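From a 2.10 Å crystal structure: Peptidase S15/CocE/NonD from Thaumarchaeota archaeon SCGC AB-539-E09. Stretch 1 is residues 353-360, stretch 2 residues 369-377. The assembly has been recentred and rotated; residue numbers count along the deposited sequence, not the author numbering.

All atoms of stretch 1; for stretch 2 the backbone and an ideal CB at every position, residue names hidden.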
# COMPACT_ATOMS: atom_id res chain seq x y z
N ARG A 353 29.35 0.32 9.39
CA ARG A 353 30.44 0.47 8.42
C ARG A 353 31.53 1.44 8.90
O ARG A 353 32.72 1.15 8.72
CB ARG A 353 29.91 0.94 7.05
CG ARG A 353 29.00 -0.06 6.33
CD ARG A 353 28.65 0.38 4.91
NE ARG A 353 28.23 1.78 4.86
CZ ARG A 353 26.97 2.19 4.93
NH1 ARG A 353 25.99 1.31 5.03
NH2 ARG A 353 26.68 3.49 4.89
N ASN A 354 31.14 2.61 9.45
CA ASN A 354 32.09 3.67 9.79
C ASN A 354 32.62 3.65 11.23
O ASN A 354 33.63 4.30 11.50
CB ASN A 354 31.48 5.04 9.50
CG ASN A 354 31.25 5.27 8.03
OD1 ASN A 354 32.16 5.64 7.29
ND2 ASN A 354 30.03 5.03 7.58
N VAL A 355 31.93 2.97 12.17
CA VAL A 355 32.35 2.96 13.57
C VAL A 355 32.65 1.52 14.06
O VAL A 355 33.75 1.28 14.56
CB VAL A 355 31.32 3.67 14.51
CG1 VAL A 355 31.82 3.71 15.95
CG2 VAL A 355 30.99 5.08 14.01
N MET A 356 31.67 0.59 13.93
CA MET A 356 31.81 -0.78 14.43
C MET A 356 32.89 -1.59 13.69
O MET A 356 33.72 -2.22 14.34
CB MET A 356 30.47 -1.54 14.39
CG MET A 356 30.50 -2.85 15.18
SD MET A 356 29.10 -3.95 14.87
CE MET A 356 29.40 -4.40 13.18
N GLN A 357 32.88 -1.59 12.34
CA GLN A 357 33.88 -2.34 11.57
C GLN A 357 35.32 -1.80 11.81
O GLN A 357 36.18 -2.61 12.13
CB GLN A 357 33.53 -2.40 10.07
CG GLN A 357 34.26 -3.52 9.30
CD GLN A 357 34.11 -4.91 9.92
OE1 GLN A 357 33.03 -5.32 10.37
NE2 GLN A 357 35.19 -5.67 9.92
N PRO A 358 35.60 -0.46 11.79
CA PRO A 358 36.97 0.00 12.09
C PRO A 358 37.39 -0.32 13.53
O PRO A 358 38.57 -0.59 13.77
CB PRO A 358 36.91 1.51 11.83
CG PRO A 358 35.73 1.70 10.94
CD PRO A 358 34.74 0.68 11.41
N PHE A 359 36.43 -0.33 14.48
CA PHE A 359 36.67 -0.71 15.88
C PHE A 359 37.17 -2.16 15.92
O PHE A 359 38.23 -2.43 16.49
CB PHE A 359 35.37 -0.55 16.72
CG PHE A 359 35.40 -1.15 18.11
CD1 PHE A 359 35.98 -0.47 19.17
CD2 PHE A 359 34.80 -2.38 18.36
CE1 PHE A 359 35.98 -1.01 20.46
CE2 PHE A 359 34.81 -2.93 19.65
CZ PHE A 359 35.40 -2.24 20.69
N LEU A 360 36.43 -3.08 15.27
CA LEU A 360 36.77 -4.51 15.21
C LEU A 360 38.06 -4.75 14.43
O LEU A 360 38.91 -5.52 14.90
CB LEU A 360 35.62 -5.32 14.58
CG LEU A 360 34.29 -5.35 15.34
CD1 LEU A 360 33.20 -5.98 14.49
CD2 LEU A 360 34.42 -6.09 16.67
N UNK A 369 43.94 2.64 14.21
CA UNK A 369 42.96 2.94 15.25
C UNK A 369 42.16 4.19 14.91
O UNK A 369 42.72 5.28 14.81
CB UNK A 369 43.65 3.11 16.60
N UNK A 370 40.84 4.02 14.75
CA UNK A 370 39.93 5.13 14.48
C UNK A 370 39.65 5.89 15.77
O UNK A 370 39.44 5.26 16.82
CB UNK A 370 38.63 4.63 13.86
N UNK A 371 39.66 7.23 15.71
CA UNK A 371 39.39 8.08 16.87
C UNK A 371 37.88 8.10 17.17
O UNK A 371 37.18 9.02 16.76
CB UNK A 371 39.91 9.50 16.63
N UNK A 372 37.39 7.04 17.84
CA UNK A 372 35.99 6.91 18.24
C UNK A 372 35.81 7.73 19.52
O UNK A 372 36.61 7.58 20.45
CB UNK A 372 35.60 5.45 18.45
N UNK A 373 34.79 8.62 19.60
CA UNK A 373 34.62 9.40 20.83
C UNK A 373 34.14 8.54 22.00
O UNK A 373 33.72 7.39 21.80
CB UNK A 373 33.63 10.54 20.59
N UNK A 374 34.20 9.10 23.22
CA UNK A 374 33.71 8.43 24.43
C UNK A 374 32.22 8.15 24.26
O UNK A 374 31.76 7.04 24.54
CB UNK A 374 33.97 9.28 25.68
N UNK A 375 31.47 9.16 23.74
CA UNK A 375 30.04 9.06 23.49
C UNK A 375 29.73 9.55 22.07
O UNK A 375 30.16 10.64 21.66
CB UNK A 375 29.25 9.86 24.53
N UNK A 376 29.01 8.73 21.31
CA UNK A 376 28.56 9.04 19.96
C UNK A 376 27.04 9.07 20.02
O UNK A 376 26.41 8.03 20.19
CB UNK A 376 29.07 8.03 18.93
N UNK A 377 26.46 10.28 20.02
CA UNK A 377 25.03 10.46 20.20
C UNK A 377 24.37 11.09 18.98
O UNK A 377 24.83 12.11 18.48
CB UNK A 377 24.76 11.32 21.44

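Stretch 1 is helical throughout, and the side it offers to stretch 2 is almost wholly apolar: the two methyls of Val355, the ring of Pro358 and the CB of Phe359, with the backbone carbonyl of Asn354 as a nearby polar atom. The second segment starts as an extended loop and passes into a strand at its end.

At position 369 CA-to-CB points away from the helix, and the ideal CB has nothing of stretch 1 within 5.5 Å. Stretch 1 therefore sets little constraint, and a polar or charged side chain would be as acceptable as a small one. The residue is Lys369, whose end comes nearer the helix than its CB without making contact, and whose NZ is hydrogen-bonded elsewhere in the structure.

Position 370 is different. Its CA lies 6.4 Å from the CA of Pro358, its CB points toward the helix, and the ideal CB is 4.1 Å from Pro358 CB. With phi/psi of -78/137 the backbone is extended and compatible with most residues. A proline ring favours an aliphatic partner of medium size, so leucine, isoleucine, valine or methionine would all suit; a donor able to reach Asn354 O is also conceivable. The residue is Leu370, with chi1 t and chi2 p. Its CD2 packs 3.9 Å from Pro358 CB and also reaches to 3.2 Å from Asn354 O, a close approach of a methyl to a carbonyl and not a hydrogen bond.

Position 371 is out of reach of stretch 1, which leaves the choice of side chain open, polar types included. It is Asp371.

Position 372 returns to the helix. Its CB points toward stretch 1, with the ideal CB 4.8 Å from Val355 CG1, and the CB of Phe359 lies farther along. Such surroundings call for an apolar side chain; a branched one could address both residues, although leucine or methionine might also serve. Ile372 is found, with chi1 m and chi2 t. Its CG2 lies 4.0 Å from Val355 CG1, while CD1 extends to 3.7 Å from Phe359 CB and sits at the edge of the Phe359 ring, near its plane. The backbone here is held by a weak hydrogen bond from Ile372 N to Leu370 O, 2.9 Å long.

Positions 373, 374 and 375 direct their side chains out of reach. At 373 a phi of -70 is compatible with proline, among many others, and the residue is Pro373. Stretch 1 gives no guide at 374 or 375, which are Arg374 and, where the strand begins, Val375.

At position 376 CB again points toward the helix, but nothing of stretch 1 lies within 5.5 Å of the ideal CB. A short side chain would leave the gap to Val355 unfilled, so a longer apolar one, leucine or methionine for instance, fits best. Leu376 spans it, bringing CD2 to 3.7 Å from Val355 CG2.

Position 377 is out of reach once more and is Ser377, its OG hydrogen-bonded elsewhere.

Stretch 2, residues 369-377: KLDIPRVLS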
# COMPACT_ATOMS: atom_id res chain seq x y z
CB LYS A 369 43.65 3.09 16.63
CG LYS A 369 42.67 3.17 17.80
CD LYS A 369 43.39 3.10 19.14
CE LYS A 369 42.49 3.51 20.29
NZ LYS A 369 41.41 2.52 20.54
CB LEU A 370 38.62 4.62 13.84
CG LEU A 370 37.52 5.66 13.54
CD1 LEU A 370 37.89 6.54 12.35
CD2 LEU A 370 36.20 5.00 13.30
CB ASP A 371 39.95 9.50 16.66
CG ASP A 371 39.81 10.45 17.84
OD1 ASP A 371 39.82 9.97 19.00
OD2 ASP A 371 39.72 11.68 17.61
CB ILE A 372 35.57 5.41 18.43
CG1 ILE A 372 35.82 4.58 17.14
CG2 ILE A 372 34.10 5.28 18.90
CD1 ILE A 372 35.98 3.08 17.38
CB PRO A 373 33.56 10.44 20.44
CG PRO A 373 32.76 9.77 19.38
CD PRO A 373 33.75 8.94 18.60
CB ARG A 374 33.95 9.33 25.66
CG ARG A 374 33.70 8.65 27.01
CD ARG A 374 34.94 7.99 27.60
NE ARG A 374 36.15 8.82 27.49
CZ ARG A 374 36.51 9.74 28.37
NH1 ARG A 374 37.62 10.45 28.19
NH2 ARG A 374 35.77 9.97 29.45
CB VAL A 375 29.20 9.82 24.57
CG1 VAL A 375 27.72 9.86 24.21
CG2 VAL A 375 29.40 9.21 25.95
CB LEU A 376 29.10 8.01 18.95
CG LEU A 376 28.85 8.27 17.46
CD1 LEU A 376 29.47 9.60 17.01
CD2 LEU A 376 29.39 7.14 16.62
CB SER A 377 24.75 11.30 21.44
OG SER A 377 23.39 11.67 21.56
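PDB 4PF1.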